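Local coordinates for isoprenyl transferase (Helicobacter pylori, PDB 2D2R), which condenses isopentenyl diphosphate with an allylic diphosphate, as a magnesium-dependent cis-prenyltransferase that makes undecaprenyl diphosphate, at residues A[27-32]-A[218-223]; A[82-87]-A[112-117]; A[96-99]-A[104-107]; A[153-158]-A[175-180]; A[189-192]-A[196-199]. All blocks are in the same frame, centred on the assembly; numbering follows the deposited sequence.

Contact 1: residues A[27-32]-A[218-223]; sequences GRWAKL and WPDFTP
Trp-29 and Pro-219 form a CH-pi contact between the short helix 26-31, which follows the first strand of the sheet, and the 3-10 turn 218-220, which leads from strand 210-213 toward helix 223-236. Pro-219 CB sits over one face of the indole, 3.6 Å from the centroid of the five-membered ring and only 16° off its normal. Proline suits the place because its ring presents C-H groups, slightly polarised by the amide, to a pi cloud, and because that rigid ring lies well in a tight turn. CG of Pro-219 follows over the same face, 3.9 Å from Trp-29 CD2. The indole is brought there by a first torsion that sets CG opposite the backbone N (chi1 166°), sending the ring out from the helix toward the turn.

The next residue of the turn meets the polar corner of the same ring. Asp-220 OD1 lies 2.7 Å from Trp-29 NE1, but the N-H points at it poorly, with an angle of 122° at the hydrogen, and the bond is weak. The carboxylate plane is steeply inclined to the indole. OD2 of Asp-220 lies 3.1 Å from Trp-29 CD1, so both oxygens sit near the pyrrole side of the indole. Elsewhere Trp-29 meets the ring of Tyr-39 and touches Lys-43 of helix 37-56.

Gly-27, Arg-28 and Trp-29 belong, by similarity, to the substrate site, just after Asp-24, the probable magnesium ligand; the turn thus packs on the helix that probably borders the substrate site, as in other cis-prenyltransferases.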
# COMPACT_ATOMS: atom_id res chain seq x y z
N GLY A 27 -0.42 10.35 21.17
CA GLY A 27 -1.43 10.59 22.17
C GLY A 27 -1.56 9.41 23.11
O GLY A 27 -1.80 9.56 24.30
N ARG A 28 -1.38 8.22 22.56
CA ARG A 28 -1.49 7.02 23.34
C ARG A 28 -0.35 6.88 24.36
O ARG A 28 -0.55 6.35 25.46
CB ARG A 28 -1.52 5.85 22.38
CG ARG A 28 -2.04 4.60 22.96
CD ARG A 28 -2.01 3.54 21.92
NE ARG A 28 -2.03 2.25 22.56
CZ ARG A 28 -1.31 1.21 22.15
NH1 ARG A 28 -0.53 1.33 21.09
NH2 ARG A 28 -1.38 0.07 22.82
N TRP A 29 0.84 7.35 23.99
CA TRP A 29 2.03 7.29 24.85
C TRP A 29 1.82 8.23 26.03
O TRP A 29 2.35 8.03 27.12
CB TRP A 29 3.25 7.73 24.05
CG TRP A 29 4.46 8.04 24.86
CD1 TRP A 29 5.43 7.17 25.26
CD2 TRP A 29 4.84 9.33 25.36
NE1 TRP A 29 6.41 7.83 25.96
CE2 TRP A 29 6.07 9.16 26.04
CE3 TRP A 29 4.27 10.60 25.29
CZ2 TRP A 29 6.74 10.23 26.65
CZ3 TRP A 29 4.93 11.67 25.90
CH2 TRP A 29 6.16 11.47 26.58
N ALA A 30 1.04 9.27 25.78
CA ALA A 30 0.73 10.25 26.79
C ALA A 30 -0.33 9.70 27.72
O ALA A 30 -0.39 10.07 28.88
CB ALA A 30 0.24 11.54 26.13
N LYS A 31 -1.16 8.80 27.20
CA LYS A 31 -2.24 8.22 27.98
C LYS A 31 -1.73 7.25 29.03
O LYS A 31 -2.27 7.19 30.14
CB LYS A 31 -3.25 7.51 27.07
CG LYS A 31 -4.42 6.81 27.80
CD LYS A 31 -4.22 5.30 27.91
CE LYS A 31 -4.34 4.60 26.55
NZ LYS A 31 -5.73 4.66 26.00
N LEU A 32 -0.71 6.47 28.70
CA LEU A 32 -0.20 5.51 29.66
C LEU A 32 0.57 6.21 30.77
O LEU A 32 0.82 5.64 31.83
CB LEU A 32 0.65 4.47 28.94
CG LEU A 32 -0.16 3.75 27.86
CD1 LEU A 32 0.56 2.47 27.44
CD2 LEU A 32 -1.56 3.43 28.39
N TRP A 218 5.62 6.05 19.05
CA TRP A 218 6.54 7.00 18.43
C TRP A 218 7.42 7.81 19.41
O TRP A 218 8.64 7.89 19.22
CB TRP A 218 5.78 7.96 17.48
CG TRP A 218 6.67 8.99 16.76
CD1 TRP A 218 6.62 10.34 16.91
CD2 TRP A 218 7.72 8.74 15.80
NE1 TRP A 218 7.56 10.95 16.11
CE2 TRP A 218 8.24 10.00 15.42
CE3 TRP A 218 8.25 7.58 15.22
CZ2 TRP A 218 9.27 10.13 14.48
CZ3 TRP A 218 9.29 7.71 14.28
CH2 TRP A 218 9.78 8.98 13.93
N PRO A 219 6.83 8.42 20.45
CA PRO A 219 7.65 9.20 21.40
C PRO A 219 8.74 8.38 22.10
O PRO A 219 9.63 8.96 22.71
CB PRO A 219 6.62 9.75 22.39
CG PRO A 219 5.40 9.93 21.53
CD PRO A 219 5.40 8.61 20.72
N ASP A 220 8.66 7.06 22.03
CA ASP A 220 9.67 6.19 22.65
C ASP A 220 10.67 5.65 21.63
O ASP A 220 11.62 4.94 22.00
CB ASP A 220 9.00 4.98 23.32
CG ASP A 220 8.19 5.36 24.52
OD1 ASP A 220 8.58 6.34 25.20
OD2 ASP A 220 7.16 4.69 24.81
N PHE A 221 10.46 5.99 20.36
CA PHE A 221 11.28 5.50 19.25
C PHE A 221 12.63 6.17 19.18
O PHE A 221 12.71 7.38 19.15
CB PHE A 221 10.54 5.71 17.92
CG PHE A 221 11.06 4.88 16.79
CD1 PHE A 221 10.96 3.50 16.84
CD2 PHE A 221 11.69 5.46 15.71
CE1 PHE A 221 11.48 2.70 15.82
CE2 PHE A 221 12.21 4.69 14.68
CZ PHE A 221 12.10 3.27 14.75
N THR A 222 13.70 5.39 19.13
CA THR A 222 15.02 6.01 19.10
C THR A 222 15.81 5.68 17.89
O THR A 222 15.47 4.78 17.13
CB THR A 222 15.86 5.55 20.27
OG1 THR A 222 16.28 4.21 20.03
CG2 THR A 222 15.09 5.57 21.52
N PRO A 223 16.91 6.42 17.70
CA PRO A 223 17.72 6.11 16.53
C PRO A 223 18.25 4.69 16.64
O PRO A 223 18.54 4.05 15.64
CB PRO A 223 18.80 7.17 16.59
CG PRO A 223 18.00 8.37 17.05
CD PRO A 223 17.20 7.77 18.20

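Contact 2: residues A[82-87]-A[112-117]; sequences FLMKML and EGFSKE
Gly-113 begins the contact between the loop that enters helix 116-129 and the side of helix 80-100: its carbonyl O lies 4.2 Å from SD of Met-84. With no side chain of its own, the glycine leaves the meeting to its backbone.

Phe-114 comes next and is buried. CD1 of its ring is 4.0 Å from Met-84 SD. The sulfur stands 5.2 Å from the ring centroid and 69° off the normal, an oblique Met-aromatic contact. Methionine fits here because its unbranched chain runs out from the helix as far as the sulfur, and a polarisable thioether packs well beside an aromatic ring. Phe-114 reaches on to Leu-141 and to Ile-122 of helix 116-129, and Met-84 also touches Leu-118, so the pair belongs to the apolar seam between two neighbouring helices of this alpha/beta fold.

Ser-115 is the N-cap of helix 116-129. Its OG accepts a hydrogen bond from the backbone N of Leu-118, the usual task of a short hydroxyl side chain at a helix start. The methyl CE of Met-84 also comes to this residue, but it is modelled too close to the Ser-115 backbone, and its exact place is doubtful. In the first turn of the new helix, Glu-117 forms a salt bridge through OE2 to Lys-88 NZ, a second tie between the two helices.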
# COMPACT_ATOMS: atom_id res chain seq x y z
N PHE A 82 -6.38 26.47 14.23
CA PHE A 82 -5.41 26.44 15.32
C PHE A 82 -4.23 25.47 15.06
O PHE A 82 -3.07 25.80 15.35
CB PHE A 82 -6.12 26.10 16.64
CG PHE A 82 -5.19 25.68 17.74
CD1 PHE A 82 -5.09 24.34 18.11
CD2 PHE A 82 -4.35 26.63 18.35
CE1 PHE A 82 -4.17 23.93 19.06
CE2 PHE A 82 -3.42 26.24 19.31
CZ PHE A 82 -3.32 24.89 19.67
N LEU A 83 -4.54 24.29 14.52
CA LEU A 83 -3.55 23.29 14.20
C LEU A 83 -2.57 23.87 13.19
O LEU A 83 -1.36 23.66 13.26
CB LEU A 83 -4.23 22.09 13.56
CG LEU A 83 -3.28 20.94 13.27
CD1 LEU A 83 -3.15 20.10 14.55
CD2 LEU A 83 -3.81 20.11 12.10
N MET A 84 -3.12 24.59 12.23
CA MET A 84 -2.33 25.23 11.19
C MET A 84 -1.49 26.40 11.72
O MET A 84 -0.57 26.86 11.07
CB MET A 84 -3.24 25.73 10.07
CG MET A 84 -4.07 24.65 9.40
SD MET A 84 -4.93 25.42 8.03
CE MET A 84 -3.54 26.29 7.33
N LYS A 85 -1.86 26.89 12.90
CA LYS A 85 -1.13 27.98 13.56
C LYS A 85 0.12 27.37 14.12
O LYS A 85 1.24 27.85 13.91
CB LYS A 85 -1.96 28.57 14.71
CG LYS A 85 -1.22 29.59 15.59
CD LYS A 85 -1.82 31.01 15.44
CE LYS A 85 -1.55 31.93 16.69
NZ LYS A 85 -0.11 32.26 17.01
N MET A 86 -0.10 26.27 14.84
CA MET A 86 0.97 25.54 15.48
C MET A 86 1.91 24.95 14.45
O MET A 86 3.11 24.85 14.69
CB MET A 86 0.37 24.43 16.35
CG MET A 86 -0.53 24.97 17.46
SD MET A 86 0.25 26.34 18.46
CE MET A 86 1.19 25.40 19.73
N LEU A 87 1.38 24.57 13.30
CA LEU A 87 2.25 24.01 12.26
C LEU A 87 3.27 25.04 11.83
O LEU A 87 4.48 24.79 11.86
CB LEU A 87 1.43 23.60 11.05
CG LEU A 87 1.67 22.17 10.60
CD1 LEU A 87 0.91 21.90 9.28
CD2 LEU A 87 3.16 21.93 10.44
N GLU A 112 -3.63 23.23 -0.73
CA GLU A 112 -4.70 24.14 -1.13
C GLU A 112 -5.66 24.34 0.04
O GLU A 112 -6.34 25.36 0.14
CB GLU A 112 -5.44 23.56 -2.33
CG GLU A 112 -6.47 24.49 -2.96
CD GLU A 112 -7.06 23.94 -4.25
OE1 GLU A 112 -8.02 23.13 -4.19
OE2 GLU A 112 -6.53 24.31 -5.33
N GLY A 113 -5.73 23.36 0.91
CA GLY A 113 -6.61 23.50 2.05
C GLY A 113 -5.94 24.19 3.22
O GLY A 113 -6.38 24.01 4.36
N PHE A 114 -4.89 24.97 2.96
CA PHE A 114 -4.18 25.69 4.03
C PHE A 114 -4.44 27.18 4.07
O PHE A 114 -4.87 27.79 3.07
CB PHE A 114 -2.67 25.48 3.94
CG PHE A 114 -2.24 24.10 4.34
CD1 PHE A 114 -2.98 23.37 5.26
CD2 PHE A 114 -1.08 23.54 3.83
CE1 PHE A 114 -2.58 22.10 5.64
CE2 PHE A 114 -0.67 22.27 4.21
CZ PHE A 114 -1.42 21.55 5.11
N SER A 115 -4.17 27.78 5.22
CA SER A 115 -4.30 29.23 5.38
C SER A 115 -3.14 29.79 4.56
O SER A 115 -2.03 29.20 4.56
CB SER A 115 -4.09 29.64 6.82
OG SER A 115 -2.70 29.73 7.09
N LYS A 116 -3.37 30.90 3.87
CA LYS A 116 -2.34 31.54 3.04
C LYS A 116 -1.05 31.69 3.83
O LYS A 116 0.05 31.57 3.28
CB LYS A 116 -2.80 32.93 2.56
CG LYS A 116 -3.93 32.88 1.56
CD LYS A 116 -3.57 31.89 0.42
CE LYS A 116 -4.72 31.71 -0.59
NZ LYS A 116 -5.96 31.14 0.01
N GLU A 117 -1.18 31.94 5.13
CA GLU A 117 -0.00 32.14 5.94
C GLU A 117 0.81 30.85 6.04
O GLU A 117 2.04 30.86 5.90
CB GLU A 117 -0.42 32.65 7.32
CG GLU A 117 0.70 32.77 8.35
CD GLU A 117 1.81 33.73 7.96
OE1 GLU A 117 1.51 34.90 7.61
OE2 GLU A 117 3.01 33.33 8.02

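Contact 3: residues A[96-99]-A[104-107]; sequences STYL and RFRA
Helix 80-100 and strand 104-108 meet here across a short connection, Tyr-98 and Arg-104 being the closest pair of CA atoms at 6.7 Å. The chain leaves the last turn of the helix, doubles back within four residues and enters an outermost strand of the sheet. Segments so close in sequence could have joined through their backbones, yet no hydrogen bond runs between them; the work is done by two aromatic side chains, Tyr-98 and Phe-105.

Both are buried, and both leave their backbones toward the other segment. The rings make an offset edge-to-face pair: the edge of Phe-105 is directed toward the face of Tyr-98, with planes at 74° and centroids 5.4 Å apart. The nearest approach is between Tyr-98 CE2 and Phe-105 CD1, at 3.7 Å. CB of Phe-105 adds to it, 3.9 Å from Tyr-98 CD2, so the tyrosine ring spans the base of the phenylalanine as well as its edge. With CG opposite the backbone N (chi1 172°), the ring of Phe-105 is carried toward the tyrosine.

The pair fills the helix-to-strand turn of a beta-alpha-beta crossover (strand 62-66, helix 80-100, strand 104-108). A tyrosine brings a broad apolar ring to such a corner along with one polar atom to be satisfied: its OH is hydrogen-bonded to Gln-137 OE1 on the adjoining strand 136-140. The hydroxyl oxygen of Tyr-98 also lies 3.7 Å from Phe-105 CD1. Phenylalanine, wholly apolar, suits its side of the pair, where it packs on Leu-125 of helix 116-129 and Leu-139 of strand 136-140.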
# COMPACT_ATOMS: atom_id res chain seq x y z
N SER A 96 15.59 26.82 11.41
CA SER A 96 17.01 26.85 11.67
C SER A 96 17.70 25.50 11.64
O SER A 96 18.87 25.40 11.28
CB SER A 96 17.24 27.54 13.01
OG SER A 96 16.65 28.82 12.98
N THR A 97 16.99 24.45 12.01
CA THR A 97 17.62 23.14 12.03
C THR A 97 17.76 22.47 10.65
O THR A 97 18.52 21.51 10.50
CB THR A 97 16.88 22.20 12.96
OG1 THR A 97 17.51 20.91 12.92
CG2 THR A 97 15.46 22.07 12.55
N TYR A 98 17.04 22.97 9.66
CA TYR A 98 17.17 22.42 8.31
C TYR A 98 18.47 22.95 7.70
O TYR A 98 19.20 22.22 7.04
CB TYR A 98 15.98 22.83 7.43
CG TYR A 98 14.68 22.09 7.74
CD1 TYR A 98 13.82 22.54 8.75
CD2 TYR A 98 14.33 20.92 7.04
CE1 TYR A 98 12.65 21.84 9.05
CE2 TYR A 98 13.17 20.22 7.34
CZ TYR A 98 12.35 20.68 8.35
OH TYR A 98 11.23 19.97 8.70
N LEU A 99 18.75 24.23 7.93
CA LEU A 99 19.95 24.90 7.42
C LEU A 99 21.20 24.35 8.10
O LEU A 99 22.23 24.12 7.46
CB LEU A 99 19.87 26.40 7.71
CG LEU A 99 18.52 27.08 7.50
CD1 LEU A 99 18.51 28.40 8.28
CD2 LEU A 99 18.25 27.32 6.03
N ARG A 104 17.18 19.39 2.96
CA ARG A 104 16.20 20.03 2.09
C ARG A 104 14.78 19.75 2.59
O ARG A 104 14.50 18.64 3.04
CB ARG A 104 16.34 19.50 0.68
CG ARG A 104 15.37 20.12 -0.23
CD ARG A 104 15.65 19.76 -1.64
NE ARG A 104 14.71 20.50 -2.46
CZ ARG A 104 14.64 20.42 -3.78
NH1 ARG A 104 15.47 19.63 -4.47
NH2 ARG A 104 13.74 21.18 -4.41
N PHE A 105 13.88 20.74 2.50
CA PHE A 105 12.52 20.57 2.97
C PHE A 105 11.47 20.45 1.89
O PHE A 105 11.43 21.22 0.95
CB PHE A 105 12.14 21.71 3.92
CG PHE A 105 10.68 21.71 4.31
CD1 PHE A 105 10.17 20.75 5.20
CD2 PHE A 105 9.82 22.66 3.77
CE1 PHE A 105 8.83 20.75 5.54
CE2 PHE A 105 8.46 22.66 4.11
CZ PHE A 105 7.97 21.70 4.99
N ARG A 106 10.58 19.48 2.03
CA ARG A 106 9.52 19.35 1.05
C ARG A 106 8.23 18.95 1.75
O ARG A 106 8.25 18.17 2.67
CB ARG A 106 9.92 18.31 0.01
CG ARG A 106 9.12 18.38 -1.28
CD ARG A 106 10.00 17.88 -2.47
NE ARG A 106 9.15 17.33 -3.52
CZ ARG A 106 9.60 16.77 -4.64
NH1 ARG A 106 10.90 16.70 -4.88
NH2 ARG A 106 8.73 16.25 -5.51
N ALA A 107 7.12 19.56 1.34
CA ALA A 107 5.80 19.24 1.86
C ALA A 107 5.00 18.53 0.76
O ALA A 107 5.12 18.89 -0.43
CB ALA A 107 5.04 20.53 2.23

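Contact 4: residues A[153-158]-A[175-180]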
# COMPACT_ATOMS: atom_id res chain seq x y z
N PHE A 153 -4.34 13.16 -11.29
CA PHE A 153 -5.21 12.94 -12.45
C PHE A 153 -5.76 14.26 -13.00
O PHE A 153 -5.88 14.44 -14.22
CB PHE A 153 -6.41 12.06 -12.11
CG PHE A 153 -7.47 12.07 -13.19
CD1 PHE A 153 -7.37 11.23 -14.31
CD2 PHE A 153 -8.55 12.95 -13.11
CE1 PHE A 153 -8.35 11.27 -15.35
CE2 PHE A 153 -9.53 13.01 -14.12
CZ PHE A 153 -9.43 12.17 -15.26
N LYS A 154 -6.14 15.12 -12.06
CA LYS A 154 -6.69 16.45 -12.39
C LYS A 154 -5.59 17.23 -13.09
O LYS A 154 -5.86 18.05 -13.98
CB LYS A 154 -7.13 17.15 -11.10
CG LYS A 154 -7.78 18.52 -11.28
CD LYS A 154 -8.49 18.99 -9.97
CE LYS A 154 -7.54 18.98 -8.78
NZ LYS A 154 -8.22 18.79 -7.42
N SER A 155 -4.36 16.99 -12.65
CA SER A 155 -3.21 17.63 -13.26
C SER A 155 -3.09 17.18 -14.73
O SER A 155 -2.87 18.02 -15.61
CB SER A 155 -1.92 17.27 -12.49
OG SER A 155 -0.75 17.70 -13.19
N LEU A 156 -3.27 15.88 -15.00
CA LEU A 156 -3.13 15.37 -16.37
C LEU A 156 -4.27 15.80 -17.27
O LEU A 156 -4.06 16.00 -18.45
CB LEU A 156 -3.04 13.83 -16.42
CG LEU A 156 -1.72 13.26 -15.89
CD1 LEU A 156 -1.90 11.80 -15.41
CD2 LEU A 156 -0.68 13.35 -16.95
N LEU A 157 -5.47 15.92 -16.71
CA LEU A 157 -6.65 16.32 -17.46
C LEU A 157 -6.58 17.82 -17.78
O LEU A 157 -6.92 18.25 -18.88
CB LEU A 157 -7.94 16.06 -16.66
CG LEU A 157 -9.33 16.54 -17.15
CD1 LEU A 157 -9.47 16.47 -18.64
CD2 LEU A 157 -10.37 15.66 -16.55
N GLU A 158 -6.12 18.59 -16.82
CA GLU A 158 -6.03 20.03 -17.00
C GLU A 158 -4.82 20.46 -17.83
O GLU A 158 -4.89 21.47 -18.53
CB GLU A 158 -6.03 20.72 -15.64
CG GLU A 158 -7.37 20.62 -14.96
CD GLU A 158 -7.39 21.22 -13.57
OE1 GLU A 158 -6.34 21.72 -13.11
OE2 GLU A 158 -8.45 21.19 -12.93
N SER A 175 3.50 9.15 -12.22
CA SER A 175 4.60 9.26 -11.28
C SER A 175 5.16 10.68 -11.23
O SER A 175 5.48 11.23 -10.20
CB SER A 175 5.66 8.29 -11.73
OG SER A 175 6.79 8.39 -10.94
N ASN A 176 5.19 11.29 -12.40
CA ASN A 176 5.78 12.63 -12.49
C ASN A 176 4.85 13.79 -12.21
O ASN A 176 5.27 14.94 -12.23
CB ASN A 176 6.59 12.58 -13.82
CG ASN A 176 7.82 11.65 -13.64
OD1 ASN A 176 7.93 10.40 -14.10
ND2 ASN A 176 8.75 12.15 -12.81
N ARG A 177 3.60 13.48 -11.85
CA ARG A 177 2.64 14.51 -11.47
C ARG A 177 2.25 14.35 -9.98
O ARG A 177 1.45 15.16 -9.48
CB ARG A 177 1.32 14.45 -12.25
CG ARG A 177 1.35 14.60 -13.74
CD ARG A 177 1.99 15.92 -14.17
NE ARG A 177 2.10 16.00 -15.63
CZ ARG A 177 1.23 16.61 -16.43
NH1 ARG A 177 0.16 17.22 -15.92
NH2 ARG A 177 1.43 16.58 -17.75
N LEU A 178 2.76 13.30 -9.30
CA LEU A 178 2.45 13.08 -7.87
C LEU A 178 3.26 14.11 -7.09
O LEU A 178 4.23 14.62 -7.63
CB LEU A 178 2.89 11.67 -7.45
CG LEU A 178 1.91 10.62 -8.04
CD1 LEU A 178 2.43 9.24 -7.83
CD2 LEU A 178 0.53 10.76 -7.37
N ASP A 179 2.85 14.42 -5.87
CA ASP A 179 3.58 15.41 -5.01
C ASP A 179 5.04 14.98 -4.84
O ASP A 179 5.93 15.80 -4.63
CB ASP A 179 2.95 15.45 -3.60
CG ASP A 179 1.53 15.94 -3.58
OD1 ASP A 179 0.93 15.96 -2.48
OD2 ASP A 179 0.97 16.33 -4.64
N THR A 180 5.30 13.68 -4.93
CA THR A 180 6.63 13.10 -4.74
C THR A 180 7.47 13.01 -6.02
O THR A 180 8.50 12.36 -6.04
CB THR A 180 6.50 11.63 -4.22
OG1 THR A 180 5.58 10.95 -5.09
CG2 THR A 180 5.91 11.59 -2.81
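Ser-155 and Arg-177 mark the closest backbone approach, their CA atoms 6.9 Å apart, where the last turns of helix 145-158 pass the irregular chain that follows helix 171-175.

Arg-177 carries the contact. Its chain bends early (chi2 -58°), is extended to NE, and then turns its guanidinium across the chain. NH1 donates to Ser-155 OG at 2.9 Å with an angle of 160°, a nearly straight bond in which the hydroxyl lies within 2° of the guanidinium plane. Ser-155 O is also close, 3.1 Å from Arg-177 NH1. A small serine suits this helix position, since it admits the arginine while still offering an oxygen.

Leu-156 covers one face of the guanidinium: CD2 stands over its centre, 3.8 Å from Arg-177 CZ. Flat and poorly solvated above and below, a guanidinium takes an apolar branch on its face while its edge makes the polar bonds. The aliphatic part packs too, the CG methylene of Arg-177 lying 4.0 Å from the branch carbon CG of Leu-156. NH2 donates to Ser-159 O, just past the helix, so both terminal nitrogens are held and the rotation of the group is restricted.

Around this site, Leu-156 also packs on Ile-174 of helix 171-175 and on Phe-153 of the second subunit, while Asp-179, farther along the loop, reaches Arg-151 of helix 145-158 and Gly-109, just past strand 104-108.

Contact 5: residues A[189-192]-A[196-199]; sequences LLRT and MRLS
Hydrogen bonding from Arg-191, at the end of strand 188-191, dominates this contact with residues 196-199. Its NH1 serves two acceptors. It donates to Ser-199 OG at 2.9 Å, with the hydroxyl close to the guanidinium plane and an angle of 155°, and to Arg-197 O, also at 2.9 Å, less straight at 143° and from above the carbonyl plane. The chain is extended from CG to NE, the reach needed to cross from strand to loop; these two bonds fix how the guanidinium is turned. Ser-199 supplies a compact acceptor.

Charge comes next. The guanidinium groups of Arg-191 and Arg-197 approach to 3.9 Å between their NH2 atoms, with planes 72° apart. Arg-191, Arg-197, Leu-198 and Ser-199 all belong, by similarity, to the substrate site, so the gathered positive charge is consistent with a place for a diphosphate. NH1 of Arg-197 is balanced by salt bridges to Glu-195 and to Glu-210 of the second subunit, and Arg-191 NH2 forms a long, weak ion pair with Asp-24.

Apolar packing is slight: CD2 of Leu-189 meets CD2 of Leu-198 at 3.9 Å, the two side chains crossing at about a right angle.

Strand 188-191 lies between strands 18-22 and 210-213 in the parallel sheet, and the loop past its end runs along the dimer interface, where Leu-198 packs on Leu-198 of the second subunit.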
# COMPACT_ATOMS: atom_id res chain seq x y z
N LEU A 189 8.95 1.09 4.40
CA LEU A 189 7.85 1.87 4.99
C LEU A 189 7.66 1.31 6.38
O LEU A 189 7.37 0.13 6.58
CB LEU A 189 6.55 1.69 4.16
CG LEU A 189 5.32 2.32 4.82
CD1 LEU A 189 5.55 3.84 4.98
CD2 LEU A 189 4.11 2.10 3.97
N LEU A 190 7.91 2.16 7.37
CA LEU A 190 7.81 1.72 8.76
C LEU A 190 6.64 2.33 9.45
O LEU A 190 6.35 3.50 9.23
CB LEU A 190 9.06 2.18 9.53
CG LEU A 190 9.03 2.12 11.05
CD1 LEU A 190 9.12 0.63 11.44
CD2 LEU A 190 10.31 2.94 11.61
N ARG A 191 5.95 1.55 10.27
CA ARG A 191 4.83 2.09 11.06
C ARG A 191 5.04 1.74 12.53
O ARG A 191 5.18 0.57 12.90
CB ARG A 191 3.45 1.57 10.59
CG ARG A 191 2.32 2.05 11.49
CD ARG A 191 0.95 1.96 10.87
NE ARG A 191 -0.05 2.53 11.76
CZ ARG A 191 -1.24 2.93 11.38
NH1 ARG A 191 -1.59 2.77 10.08
NH2 ARG A 191 -2.05 3.57 12.25
N THR A 192 5.11 2.79 13.37
CA THR A 192 5.28 2.59 14.79
C THR A 192 3.89 2.55 15.44
O THR A 192 2.86 2.74 14.75
CB THR A 192 6.12 3.80 15.39
OG1 THR A 192 5.37 5.00 15.20
CG2 THR A 192 7.48 3.94 14.64
N MET A 196 -1.19 -2.37 12.07
CA MET A 196 -0.60 -2.90 10.83
C MET A 196 -1.53 -2.58 9.66
O MET A 196 -2.22 -3.45 9.19
CB MET A 196 -0.39 -4.40 10.98
CG MET A 196 0.75 -4.63 11.97
SD MET A 196 1.02 -6.37 12.40
CE MET A 196 1.53 -7.11 10.77
N ARG A 197 -1.50 -1.33 9.20
CA ARG A 197 -2.38 -0.86 8.08
C ARG A 197 -1.56 0.22 7.38
O ARG A 197 -0.74 0.84 8.06
CB ARG A 197 -3.63 -0.16 8.65
CG ARG A 197 -4.75 -1.07 9.19
CD ARG A 197 -6.06 -0.26 9.44
NE ARG A 197 -5.83 0.82 10.39
CZ ARG A 197 -5.66 0.64 11.69
NH1 ARG A 197 -5.74 -0.58 12.22
NH2 ARG A 197 -5.40 1.68 12.48
N LEU A 198 -1.80 0.50 6.08
CA LEU A 198 -1.01 1.54 5.38
C LEU A 198 -1.60 2.93 5.65
O LEU A 198 -0.92 3.96 5.51
CB LEU A 198 -1.06 1.36 3.87
CG LEU A 198 -0.61 -0.02 3.49
CD1 LEU A 198 -1.06 -0.28 2.02
CD2 LEU A 198 0.88 -0.09 3.63
N SER A 199 -2.88 2.93 5.99
CA SER A 199 -3.58 4.17 6.24
C SER A 199 -3.48 5.22 5.15
O SER A 199 -3.21 6.39 5.44
CB SER A 199 -3.12 4.74 7.59
OG SER A 199 -3.73 3.95 8.61

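In the fold
From the N terminus, contact 1 opens first, at helix 26-31, and closes last, just before helix 223-236, so the other four lie within its span. Contact 2 joins helix 80-100 to the start of helix 116-129; within it, contact 3 closes the short turn from that first helix into strand 104-108, an outermost strand of the sheet. Contact 4 then ties helix 145-158 to the loop after helix 171-175, and contact 5 closes a tight loop after strand 188-191. None cross. Contacts 3 and 4 touch through Arg-106 and Asp-179, contacts 1 and 5 through Phe-221 and Leu-190, and contacts 4 and 5 both reach the second subunit.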